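Long-range contacts in SMC protein (Pyrococcus furiosus, PDB 3NWC), which mediates, through its hinge domain, dimerization and DNA binding of a chromosome partition protein probably required for chromosome condensation and partitioning: residues A[26-31]-A[78-83]; A[31-36]-A[71-76]; A[98-103]-A[128-133]; A[104-109]-A[132-137]. All blocks are in the same frame, centred on the assembly; numbering follows the deposited sequence.

Interaction 1 of 4, residues A[26-31]-A[78-83]; sequences EELKRS and IKYLKE
The phenol ring of Y80 lies under the CB of S31, which sits over the centre of one ring face. S31 CB is 3.4 Å from the centroid of the Y80 ring and 14° off the ring normal, which meets the definition of a CH-pi contact. A chi1 of -175° puts CG of Y80 anti to the backbone N, on a CB that points toward segment 26-31. At the ring's edge, E27 OE1 lies near the plane and accepts from Y80 OH at 3.0 Å. The hydroxyl meets this oxygen on its syn side, 31° out of the carboxylate plane; carboxylate and ring are themselves nearly coplanar. L28 CD2 approaches Y80 CD2 obliquely at 3.8 Å, and L28 CG also reaches L81 CD2 at 4.3 Å, a looser apolar touch. S31 OG donates to L28 O at 2.6 Å, on a lone pair in the carbonyl plane, and S31 N donates to the same oxygen, so L28 O takes two bonds that fix S31. An alanine in place of Y80 would probably leave E27 OE1 without this donor and open a gap beneath S31 CB. Both leucines continue onto L89 of strand 89-93. The contact thus joins the C-terminal part of helix 71-83 to the last turn of helix 24-28 and the residues after it, next to strand 89-93 in the SMC hinge domain.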
loop_
_atom_site.group_PDB
_atom_site.type_symbol
_atom_site.label_atom_id
_atom_site.label_comp_id
_atom_site.label_asym_id
_atom_site.label_seq_id
_atom_site.Cartn_x
_atom_site.Cartn_y
_atom_site.Cartn_z
ATOM N N GLU A 26 -1.038 -11.578 -15.440
ATOM C CA GLU A 26 -0.896 -12.129 -16.782
ATOM C C GLU A 26 -1.397 -13.570 -16.875
ATOM O O GLU A 26 -2.056 -13.942 -17.846
ATOM C CB GLU A 26 0.562 -12.039 -17.249
ATOM C CG GLU A 26 1.070 -10.612 -17.380
ATOM C CD GLU A 26 0.122 -9.737 -18.178
ATOM O OE1 GLU A 26 -0.031 -9.981 -19.394
ATOM O OE2 GLU A 26 -0.479 -8.813 -17.588
ATOM N N GLU A 27 -1.077 -14.376 -15.868
ATOM C CA GLU A 27 -1.538 -15.763 -15.811
ATOM C C GLU A 27 -3.061 -15.857 -15.671
ATOM O O GLU A 27 -3.660 -16.852 -16.075
ATOM C CB GLU A 27 -0.843 -16.514 -14.665
ATOM C CG GLU A 27 -0.050 -17.745 -15.101
ATOM C CD GLU A 27 -0.830 -19.041 -14.943
ATOM O OE1 GLU A 27 -1.875 -19.036 -14.261
ATOM O OE2 GLU A 27 -0.395 -20.069 -15.500
ATOM N N LEU A 28 -3.684 -14.823 -15.105
ATOM C CA LEU A 28 -5.143 -14.797 -14.957
ATOM C C LEU A 28 -5.872 -14.709 -16.296
ATOM O O LEU A 28 -6.990 -15.202 -16.431
ATOM C CB LEU A 28 -5.598 -13.632 -14.064
ATOM C CG LEU A 28 -5.711 -13.852 -12.556
ATOM C CD1 LEU A 28 -6.242 -12.594 -11.886
ATOM C CD2 LEU A 28 -6.606 -15.045 -12.237
ATOM N N LYS A 29 -5.250 -14.067 -17.279
ATOM C CA LYS A 29 -5.879 -13.918 -18.590
ATOM C C LYS A 29 -5.875 -15.232 -19.374
ATOM O O LYS A 29 -6.326 -15.288 -20.517
ATOM C CB LYS A 29 -5.213 -12.801 -19.396
ATOM C CG LYS A 29 -5.422 -11.411 -18.810
ATOM C CD LYS A 29 -5.118 -10.323 -19.834
ATOM C CE LYS A 29 -6.125 -10.335 -20.988
ATOM N NZ LYS A 29 -7.521 -10.029 -20.543
ATOM N N ARG A 30 -5.374 -16.287 -18.744
ATOM C CA ARG A 30 -5.345 -17.606 -19.358
ATOM C C ARG A 30 -6.079 -18.601 -18.471
ATOM O O ARG A 30 -5.986 -19.813 -18.658
ATOM C CB ARG A 30 -3.900 -18.056 -19.596
ATOM C CG ARG A 30 -3.157 -17.225 -20.635
ATOM C CD ARG A 30 -3.755 -17.408 -22.024
ATOM N NE ARG A 30 -3.570 -18.769 -22.526
ATOM C CZ ARG A 30 -3.957 -19.184 -23.728
ATOM N NH1 ARG A 30 -4.557 -18.346 -24.562
ATOM N NH2 ARG A 30 -3.742 -20.440 -24.097
ATOM N N SER A 31 -6.813 -18.074 -17.502
ATOM C CA SER A 31 -7.607 -18.901 -16.609
ATOM C C SER A 31 -8.987 -19.185 -17.207
ATOM O O SER A 31 -9.691 -20.087 -16.757
ATOM C CB SER A 31 -7.783 -18.195 -15.270
ATOM O OG SER A 31 -8.541 -17.014 -15.441
ATOM N N ILE A 78 -9.417 -15.312 -7.169
ATOM C CA ILE A 78 -8.679 -15.659 -5.957
ATOM C C ILE A 78 -8.552 -17.176 -5.778
ATOM O O ILE A 78 -7.520 -17.669 -5.336
ATOM C CB ILE A 78 -9.302 -15.000 -4.711
ATOM C CG1 ILE A 78 -9.132 -13.480 -4.803
ATOM C CG2 ILE A 78 -8.690 -15.551 -3.423
ATOM C CD1 ILE A 78 -9.860 -12.693 -3.731
ATOM N N LYS A 79 -9.594 -17.924 -6.129
ATOM C CA LYS A 79 -9.491 -19.385 -6.078
ATOM C C LYS A 79 -8.423 -19.888 -7.036
ATOM O O LYS A 79 -7.679 -20.812 -6.711
ATOM C CB LYS A 79 -10.824 -20.058 -6.411
ATOM C CG LYS A 79 -11.845 -19.995 -5.294
ATOM C CD LYS A 79 -13.042 -20.885 -5.606
ATOM C CE LYS A 79 -14.175 -20.650 -4.617
ATOM N NZ LYS A 79 -13.738 -20.817 -3.202
ATOM N N TYR A 80 -8.346 -19.268 -8.212
ATOM C CA TYR A 80 -7.394 -19.664 -9.235
ATOM C C TYR A 80 -5.968 -19.372 -8.749
ATOM O O TYR A 80 -5.063 -20.208 -8.887
ATOM C CB TYR A 80 -7.685 -18.935 -10.548
ATOM C CG TYR A 80 -6.808 -19.371 -11.709
ATOM C CD1 TYR A 80 -7.199 -20.405 -12.556
ATOM C CD2 TYR A 80 -5.598 -18.745 -11.962
ATOM C CE1 TYR A 80 -6.401 -20.806 -13.616
ATOM C CE2 TYR A 80 -4.796 -19.134 -13.025
ATOM C CZ TYR A 80 -5.202 -20.167 -13.848
ATOM O OH TYR A 80 -4.400 -20.559 -14.906
ATOM N N LEU A 81 -5.771 -18.187 -8.172
ATOM C CA LEU A 81 -4.463 -17.830 -7.621
ATOM C C LEU A 81 -4.013 -18.848 -6.590
ATOM O O LEU A 81 -2.843 -19.228 -6.550
ATOM C CB LEU A 81 -4.512 -16.447 -6.969
ATOM C CG LEU A 81 -4.748 -15.219 -7.842
ATOM C CD1 LEU A 81 -4.760 -14.001 -6.932
ATOM C CD2 LEU A 81 -3.689 -15.078 -8.929
ATOM N N LYS A 82 -4.945 -19.285 -5.747
ATOM C CA LYS A 82 -4.613 -20.223 -4.683
ATOM C C LYS A 82 -4.272 -21.592 -5.253
ATOM O O LYS A 82 -3.274 -22.201 -4.868
ATOM C CB LYS A 82 -5.764 -20.350 -3.688
ATOM C CG LYS A 82 -5.944 -19.126 -2.800
ATOM C CD LYS A 82 -7.136 -19.305 -1.867
ATOM C CE LYS A 82 -7.281 -18.117 -0.934
ATOM N NZ LYS A 82 -8.560 -18.156 -0.155
ATOM N N GLU A 83 -5.099 -22.071 -6.178
ATOM C CA GLU A 83 -4.894 -23.402 -6.742
ATOM C C GLU A 83 -3.555 -23.509 -7.451
ATOM O O GLU A 83 -2.883 -24.531 -7.368
ATOM C CB GLU A 83 -6.019 -23.769 -7.714
ATOM C CG GLU A 83 -5.986 -25.216 -8.187
ATOM C CD GLU A 83 -6.221 -26.215 -7.062
ATOM O OE2 GLU A 83 -5.371 -27.112 -6.879
#

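Interaction 2 of 4, residues A[31-36]-A[71-76]; sequences SGIGGI and ELVAEK
I33 projects from its CB toward helix 71-83, in the loop that leads into strand 36-39 of the SMC hinge domain. Its branch atom CG2 comes 4.0 Å from K76 CE, and CG1, set anti to the carbonyl carbon by a chi1 of -58°, passes the same methylene at a similar distance. An extended chi2 then carries the tip, CD1, on to the helix backbone, where I33 CD1 lies 3.6 Å from K76 O. The aliphatic part of K76 and the isoleucine slide past each other in opposite directions, the lysine chain being bent at chi3. An alanine in place of I33 would probably leave K76 CE without its apolar neighbour and open a gap over the helix backbone at K76 O. Just before it an ST turn shapes the loop: I33 N donates to S31 OG at 3.2 Å. The second apolar centre is V73, whose CG1 lies 3.6 Å from I36 CG1, the two side chains crossing obliquely. V73 and I36 both also pack on V68 of strand 66-68, so the loop and helix share that strand as a floor. At G35 the backbone angles (phi 86°, psi 15°) would bring a CB too close to G34 O, and a CB would also press on V73 CG2. That methyl instead borders the loop backbone, with V73 CG2 3.6 Å from G34 O.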
loop_
_atom_site.group_PDB
_atom_site.type_symbol
_atom_site.label_atom_id
_atom_site.label_comp_id
_atom_site.label_asym_id
_atom_site.label_seq_id
_atom_site.Cartn_x
_atom_site.Cartn_y
_atom_site.Cartn_z
ATOM N N SER A 31 -6.813 -18.074 -17.502
ATOM C CA SER A 31 -7.607 -18.901 -16.609
ATOM C C SER A 31 -8.987 -19.185 -17.207
ATOM O O SER A 31 -9.691 -20.087 -16.757
ATOM C CB SER A 31 -7.783 -18.195 -15.270
ATOM O OG SER A 31 -8.541 -17.014 -15.441
ATOM N N GLY A 32 -9.371 -18.403 -18.212
ATOM C CA GLY A 32 -10.686 -18.536 -18.820
ATOM C C GLY A 32 -11.762 -17.816 -18.030
ATOM O O GLY A 32 -12.939 -17.818 -18.396
ATOM N N ILE A 33 -11.360 -17.199 -16.928
ATOM C CA ILE A 33 -12.290 -16.428 -16.125
ATOM C C ILE A 33 -12.600 -15.116 -16.838
ATOM O O ILE A 33 -11.702 -14.324 -17.121
ATOM C CB ILE A 33 -11.720 -16.149 -14.724
ATOM C CG1 ILE A 33 -11.387 -17.468 -14.015
ATOM C CG2 ILE A 33 -12.695 -15.308 -13.906
ATOM C CD1 ILE A 33 -10.753 -17.295 -12.641
ATOM N N GLY A 34 -13.869 -14.893 -17.149
ATOM C CA GLY A 34 -14.258 -13.680 -17.837
ATOM C C GLY A 34 -14.466 -12.535 -16.872
ATOM O O GLY A 34 -14.575 -12.743 -15.666
ATOM N N GLY A 35 -14.518 -11.318 -17.403
ATOM C CA GLY A 35 -14.842 -10.160 -16.598
ATOM C C GLY A 35 -13.638 -9.557 -15.901
ATOM O O GLY A 35 -13.785 -8.760 -14.970
ATOM N N ILE A 36 -12.451 -9.941 -16.354
ATOM C CA ILE A 36 -11.207 -9.368 -15.849
ATOM C C ILE A 36 -10.639 -8.386 -16.868
ATOM O O ILE A 36 -10.294 -8.765 -17.984
ATOM C CB ILE A 36 -10.171 -10.453 -15.560
ATOM C CG1 ILE A 36 -10.744 -11.492 -14.594
ATOM C CG2 ILE A 36 -8.888 -9.821 -15.008
ATOM C CD1 ILE A 36 -9.781 -12.635 -14.284
ATOM N N GLU A 71 -17.742 -8.796 -7.710
ATOM C CA GLU A 71 -17.083 -9.534 -6.632
ATOM C C GLU A 71 -17.034 -11.034 -6.896
ATOM O O GLU A 71 -16.211 -11.749 -6.316
ATOM C CB GLU A 71 -17.720 -9.246 -5.269
ATOM C CG GLU A 71 -19.008 -10.016 -4.982
ATOM C CD GLU A 71 -20.237 -9.397 -5.629
ATOM O OE1 GLU A 71 -21.331 -9.975 -5.484
ATOM O OE2 GLU A 71 -20.118 -8.334 -6.274
ATOM N N LEU A 72 -17.909 -11.514 -7.771
ATOM C CA LEU A 72 -17.912 -12.930 -8.110
ATOM C C LEU A 72 -16.669 -13.237 -8.933
ATOM O O LEU A 72 -16.023 -14.267 -8.737
ATOM C CB LEU A 72 -19.183 -13.309 -8.870
ATOM C CG LEU A 72 -20.498 -13.055 -8.123
ATOM C CD1 LEU A 72 -21.693 -13.351 -9.020
ATOM C CD2 LEU A 72 -20.573 -13.873 -6.838
ATOM N N VAL A 73 -16.328 -12.336 -9.849
ATOM C CA VAL A 73 -15.108 -12.485 -10.638
ATOM C C VAL A 73 -13.890 -12.481 -9.721
ATOM O O VAL A 73 -12.959 -13.255 -9.914
ATOM C CB VAL A 73 -14.945 -11.360 -11.688
ATOM C CG1 VAL A 73 -13.597 -11.487 -12.405
ATOM C CG2 VAL A 73 -16.101 -11.386 -12.685
ATOM N N ALA A 74 -13.900 -11.607 -8.721
ATOM C CA ALA A 74 -12.772 -11.529 -7.788
ATOM C C ALA A 74 -12.603 -12.831 -7.033
ATOM O O ALA A 74 -11.498 -13.343 -6.917
ATOM C CB ALA A 74 -12.948 -10.377 -6.814
ATOM N N GLU A 75 -13.698 -13.374 -6.513
ATOM C CA GLU A 75 -13.600 -14.614 -5.753
ATOM C C GLU A 75 -13.159 -15.787 -6.632
ATOM O O GLU A 75 -12.385 -16.627 -6.186
ATOM C CB GLU A 75 -14.888 -14.919 -4.971
ATOM C CG GLU A 75 -15.207 -13.867 -3.906
ATOM C CD GLU A 75 -16.163 -14.360 -2.831
ATOM O OE1 GLU A 75 -16.975 -13.545 -2.339
ATOM O OE2 GLU A 75 -16.096 -15.555 -2.468
ATOM N N LYS A 76 -13.612 -15.835 -7.878
ATOM C CA LYS A 76 -13.144 -16.893 -8.774
ATOM C C LYS A 76 -11.652 -16.750 -9.037
ATOM O O LYS A 76 -10.907 -17.736 -9.029
ATOM C CB LYS A 76 -13.909 -16.887 -10.100
ATOM C CG LYS A 76 -15.318 -17.456 -10.009
ATOM C CD LYS A 76 -16.014 -17.433 -11.366
ATOM C CE LYS A 76 -15.154 -18.080 -12.445
ATOM N NZ LYS A 76 -15.851 -18.118 -13.770
#

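Interaction 3 of 4, residues A[98-103]-A[128-133]; sequences KPKHVD and LGDTVI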
loop_
_atom_site.group_PDB
_atom_site.type_symbol
_atom_site.label_atom_id
_atom_site.label_comp_id
_atom_site.label_asym_id
_atom_site.label_seq_id
_atom_site.Cartn_x
_atom_site.Cartn_y
_atom_site.Cartn_z
ATOM N N LYS A 98 -15.671 1.982 -4.549
ATOM C CA LYS A 98 -16.215 3.311 -4.286
ATOM C C LYS A 98 -15.354 4.450 -4.839
ATOM O O LYS A 98 -14.218 4.651 -4.407
ATOM C CB LYS A 98 -16.432 3.496 -2.785
ATOM C CG LYS A 98 -17.643 2.736 -2.252
ATOM C CD LYS A 98 -17.795 2.903 -0.745
ATOM N N PRO A 99 -15.905 5.218 -5.789
ATOM C CA PRO A 99 -15.171 6.371 -6.320
ATOM C C PRO A 99 -14.950 7.422 -5.241
ATOM O O PRO A 99 -15.777 7.568 -4.336
ATOM C CB PRO A 99 -16.102 6.914 -7.409
ATOM C CG PRO A 99 -16.992 5.769 -7.767
ATOM C CD PRO A 99 -17.164 4.969 -6.513
ATOM N N LYS A 100 -13.835 8.135 -5.332
ATOM C CA LYS A 100 -13.548 9.255 -4.449
ATOM C C LYS A 100 -13.688 10.520 -5.278
ATOM O O LYS A 100 -13.678 10.459 -6.514
ATOM C CB LYS A 100 -12.130 9.141 -3.892
ATOM C CG LYS A 100 -11.866 7.864 -3.098
ATOM C CD LYS A 100 -10.430 7.845 -2.564
ATOM C CE LYS A 100 -10.195 6.701 -1.597
ATOM N NZ LYS A 100 -10.350 5.385 -2.264
ATOM N N HIS A 101 -13.820 11.663 -4.614
ATOM C CA HIS A 101 -14.003 12.921 -5.333
ATOM C C HIS A 101 -13.231 14.065 -4.695
ATOM O O HIS A 101 -13.005 14.080 -3.482
ATOM C CB HIS A 101 -15.495 13.278 -5.413
ATOM C CG HIS A 101 -16.350 12.152 -5.895
ATOM N ND1 HIS A 101 -17.021 11.305 -5.037
ATOM C CD2 HIS A 101 -16.620 11.710 -7.147
ATOM C CE1 HIS A 101 -17.678 10.400 -5.740
ATOM N NE2 HIS A 101 -17.451 10.623 -7.023
ATOM N N VAL A 102 -12.829 15.026 -5.521
ATOM C CA VAL A 102 -12.175 16.225 -5.020
ATOM C C VAL A 102 -13.232 17.189 -4.504
ATOM O O VAL A 102 -14.250 17.407 -5.152
ATOM C CB VAL A 102 -11.314 16.898 -6.104
ATOM C CG1 VAL A 102 -10.739 18.205 -5.598
ATOM C CG2 VAL A 102 -10.172 15.955 -6.527
ATOM N N ASP A 103 -13.001 17.737 -3.318
ATOM C CA ASP A 103 -13.922 18.694 -2.735
ATOM C C ASP A 103 -13.143 19.909 -2.256
ATOM O O ASP A 103 -13.206 20.286 -1.086
ATOM C CB ASP A 103 -14.718 18.062 -1.585
ATOM C CG ASP A 103 -13.858 17.753 -0.374
ATOM O OD1 ASP A 103 -12.633 17.584 -0.535
ATOM O OD2 ASP A 103 -14.411 17.681 0.744
ATOM N N LEU A 128 -7.704 7.529 -7.818
ATOM C CA LEU A 128 -7.168 8.863 -8.054
ATOM C C LEU A 128 -8.193 9.978 -7.908
ATOM O O LEU A 128 -7.849 11.142 -8.057
ATOM C CB LEU A 128 -6.570 8.930 -9.462
ATOM C CG LEU A 128 -5.294 8.084 -9.627
ATOM C CD1 LEU A 128 -4.919 8.001 -11.100
ATOM C CD2 LEU A 128 -4.169 8.723 -8.824
ATOM N N GLY A 129 -9.431 9.609 -7.604
ATOM C CA GLY A 129 -10.554 10.550 -7.623
ATOM C C GLY A 129 -10.534 11.705 -6.643
ATOM O O GLY A 129 -11.169 12.730 -6.884
ATOM N N ASP A 130 -9.829 11.560 -5.528
ATOM C CA ASP A 130 -9.698 12.693 -4.628
ATOM C C ASP A 130 -8.268 13.196 -4.522
ATOM O O ASP A 130 -7.949 13.967 -3.629
ATOM C CB ASP A 130 -10.330 12.407 -3.252
ATOM C CG ASP A 130 -9.548 11.390 -2.423
ATOM O OD1 ASP A 130 -8.651 10.699 -2.948
ATOM O OD2 ASP A 130 -9.851 11.273 -1.219
ATOM N N THR A 131 -7.420 12.787 -5.469
ATOM C CA THR A 131 -6.052 13.290 -5.497
ATOM C C THR A 131 -5.927 14.608 -6.252
ATOM O O THR A 131 -6.389 14.741 -7.375
ATOM C CB THR A 131 -5.059 12.267 -6.110
ATOM O OG1 THR A 131 -5.153 11.044 -5.384
ATOM C CG2 THR A 131 -3.631 12.782 -6.013
ATOM N N VAL A 132 -5.250 15.554 -5.621
ATOM C CA VAL A 132 -4.919 16.816 -6.239
ATOM C C VAL A 132 -3.420 16.970 -6.392
ATOM O O VAL A 132 -2.639 16.586 -5.513
ATOM C CB VAL A 132 -5.506 17.979 -5.390
ATOM C CG1 VAL A 132 -5.157 19.316 -5.994
ATOM C CG2 VAL A 132 -7.011 17.809 -5.257
ATOM N N ILE A 133 -3.017 17.515 -7.538
ATOM C CA ILE A 133 -1.614 17.774 -7.816
ATOM C C ILE A 133 -1.311 19.217 -7.443
ATOM O O ILE A 133 -2.013 20.144 -7.869
ATOM C CB ILE A 133 -1.299 17.551 -9.301
ATOM C CG1 ILE A 133 -1.730 16.141 -9.726
ATOM C CG2 ILE A 133 0.178 17.789 -9.579
ATOM C CD1 ILE A 133 -1.633 15.888 -11.225
#
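A chi1 of 70° sets CG of D130 between its backbone N and carbonyl carbon, and CG of K100 is anti to its own carbonyl carbon (chi1 -59°); from these positions the two side chains meet across the contact. Segment 128-133 opens with a type I beta turn from L128 to T131, which carries the chain from helix 121-128 into strand 131-134 and is closed by T131 N to L128 O. The loop 98-103 runs over this turn. K100 touches D130 through its aliphatic part: K100 CD is 3.4 Å from D130 OD1, the two groups meeting at a slant. Their charged ends do not meet, K100 NZ standing 5.6 Å from D130 OD1, since the ammonium bonds to F126 O in the helix. At G129 the backbones themselves pack closely. G129 CA makes a CA-H...O contact of 3.3 Å with K100 O, and a CB there would clash with that oxygen; H101 CA makes a similar one to G129 O at 3.2 Å. V102 N is near that oxygen too, but the angle is poor for a bond. Beyond the turn the contact becomes apolar, where V102 and V132 cross at about a right angle and V102 CG1 lies 3.8 Å from V132 CG2.

Interaction 4 of 4, residues A[104-109]-A[132-137]; sequences SSVGLP and VIVNSM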
loop_
_atom_site.group_PDB
_atom_site.type_symbol
_atom_site.label_atom_id
_atom_site.label_comp_id
_atom_site.label_asym_id
_atom_site.label_seq_id
_atom_site.Cartn_x
_atom_site.Cartn_y
_atom_site.Cartn_z
ATOM N N SER A 104 -12.391 20.506 -3.172
ATOM C CA SER A 104 -11.621 21.701 -2.867
ATOM C C SER A 104 -11.040 22.277 -4.150
ATOM O O SER A 104 -11.137 21.669 -5.212
ATOM C CB SER A 104 -10.507 21.387 -1.862
ATOM O OG SER A 104 -9.453 20.665 -2.474
ATOM N N SER A 105 -10.438 23.455 -4.046
ATOM C CA SER A 105 -9.828 24.104 -5.199
ATOM C C SER A 105 -8.334 24.307 -4.974
ATOM O O SER A 105 -7.728 25.229 -5.523
ATOM C CB SER A 105 -10.525 25.438 -5.512
ATOM O OG SER A 105 -10.552 26.297 -4.382
ATOM N N VAL A 106 -7.744 23.426 -4.170
ATOM C CA VAL A 106 -6.331 23.518 -3.822
ATOM C C VAL A 106 -5.411 23.354 -5.033
ATOM O O VAL A 106 -4.330 23.934 -5.092
ATOM C CB VAL A 106 -5.969 22.495 -2.733
ATOM C CG1 VAL A 106 -4.473 22.204 -2.723
ATOM C CG2 VAL A 106 -6.442 22.985 -1.377
ATOM N N GLY A 107 -5.839 22.573 -6.013
ATOM C CA GLY A 107 -5.009 22.385 -7.184
ATOM C C GLY A 107 -5.669 21.573 -8.268
ATOM O O GLY A 107 -6.887 21.521 -8.353
ATOM N N LEU A 108 -4.849 20.912 -9.080
ATOM C CA LEU A 108 -5.329 20.229 -10.270
ATOM C C LEU A 108 -5.684 18.779 -9.978
ATOM O O LEU A 108 -4.807 17.991 -9.609
ATOM C CB LEU A 108 -4.234 20.283 -11.339
ATOM C CG LEU A 108 -4.396 19.517 -12.655
ATOM C CD1 LEU A 108 -5.556 20.090 -13.488
ATOM C CD2 LEU A 108 -3.096 19.589 -13.444
ATOM N N PRO A 109 -6.965 18.409 -10.156
ATOM C CA PRO A 109 -7.347 17.010 -9.949
ATOM C C PRO A 109 -6.534 16.057 -10.817
ATOM O O PRO A 109 -6.400 16.248 -12.027
ATOM C CB PRO A 109 -8.806 16.975 -10.389
ATOM C CG PRO A 109 -9.306 18.354 -10.053
ATOM C CD PRO A 109 -8.142 19.272 -10.385
ATOM N N VAL A 132 -5.250 15.554 -5.621
ATOM C CA VAL A 132 -4.919 16.816 -6.239
ATOM C C VAL A 132 -3.420 16.970 -6.392
ATOM O O VAL A 132 -2.639 16.586 -5.513
ATOM C CB VAL A 132 -5.506 17.979 -5.390
ATOM C CG1 VAL A 132 -5.157 19.316 -5.994
ATOM C CG2 VAL A 132 -7.011 17.809 -5.257
ATOM N N ILE A 133 -3.017 17.515 -7.538
ATOM C CA ILE A 133 -1.614 17.774 -7.816
ATOM C C ILE A 133 -1.311 19.217 -7.443
ATOM O O ILE A 133 -2.013 20.144 -7.869
ATOM C CB ILE A 133 -1.299 17.551 -9.301
ATOM C CG1 ILE A 133 -1.730 16.141 -9.726
ATOM C CG2 ILE A 133 0.178 17.789 -9.579
ATOM C CD1 ILE A 133 -1.633 15.888 -11.225
ATOM N N VAL A 134 -0.284 19.390 -6.621
ATOM C CA VAL A 134 0.181 20.700 -6.195
ATOM C C VAL A 134 1.667 20.833 -6.542
ATOM O O VAL A 134 2.355 19.833 -6.769
ATOM C CB VAL A 134 -0.035 20.906 -4.687
ATOM C CG1 VAL A 134 -1.486 20.591 -4.314
ATOM C CG2 VAL A 134 0.908 20.029 -3.890
ATOM N N ASN A 135 2.159 22.065 -6.586
ATOM C CA ASN A 135 3.506 22.321 -7.097
ATOM C C ASN A 135 4.663 21.984 -6.154
ATOM O O ASN A 135 5.750 21.633 -6.616
ATOM C CB ASN A 135 3.625 23.770 -7.575
ATOM C CG ASN A 135 2.623 24.104 -8.654
ATOM O OD1 ASN A 135 1.453 24.374 -8.371
ATOM N ND2 ASN A 135 3.073 24.091 -9.903
ATOM N N SER A 136 4.451 22.107 -4.847
ATOM C CA SER A 136 5.522 21.822 -3.889
ATOM C C SER A 136 5.027 21.499 -2.479
ATOM O O SER A 136 3.832 21.555 -2.204
ATOM C CB SER A 136 6.539 22.970 -3.854
ATOM O OG SER A 136 5.920 24.217 -4.103
HETATM N N MSE A 137 5.956 21.157 -1.589
HETATM C CA MSE A 137 5.601 20.795 -0.220
HETATM C C MSE A 137 5.055 22.005 0.543
HETATM O O MSE A 137 4.224 21.864 1.439
HETATM C CB MSE A 137 6.797 20.196 0.525
HETATM C CG MSE A 137 7.487 19.040 -0.196
HETATM SE SE MSE A 137 8.797 18.165 0.961
HETATM C CE MSE A 137 7.532 17.283 2.148
#
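L108 and I133 form the antiparallel hydrogen-bonded pair on which this contact turns. I133 N donates to L108 O at 2.8 Å, nearly straight at 171° but with the donor tilted 33° from the carbonyl plane. The return bond, L108 N to I133 O, is longer at 3.2 Å and meets a lone pair of I133 O in the I133 carbonyl plane. Packing is tightest beside this pair, where V132 CG1 comes 3.2 Å from G107 C. G107 fits because it has no CB: one would clash with I133 O and with this same methyl. V106 CG1 makes an ordinary apolar contact, 3.7 Å from V134 CG1. P109 and V132 follow as the non-hydrogen-bonded pair, without a close touch between their side chains. The looser side lies at the partly exposed V106 and L108: V106 CG1 and V132 CG1 are 4.4 Å apart, and on the opposite face of the sheet from V132, L108 CB stands 4.5 Å from I133 CB. L108 and I133 both also meet Y51 and V113. Strand 108-109 is an outermost strand of the mixed sheet within this chain; strand 131-134 has the parallel strand 148-151 on its other side, where V132 shares backbone hydrogen bonds with R148 and V150, and V134 with V150.

How the interactions relate
Along the chain, interactions 1 and 2 come first, and interaction 2 lies within the span that interaction 1 brackets. Their centres are 9 Å apart, they share S31, and both use helix 71-83, where Y80 CB meets I33 CD1. Interactions 3 and 4 come later, centres 11 Å apart; both end on strand 131-134, sharing V132 and I133, and V102 touches P109. The pairs are well separated: interactions 1 and 4 have centres 39 Å apart on opposite sides of the chain's centre. One pair packs helix 71-83 against the end of helix 24-28 and the loop leading to strand 36-39; the other covers the start of strand 131-134 and pairs it with edge strand 108-109. Residues of all four contacts' segments meet the second subunit of the hinge dimer.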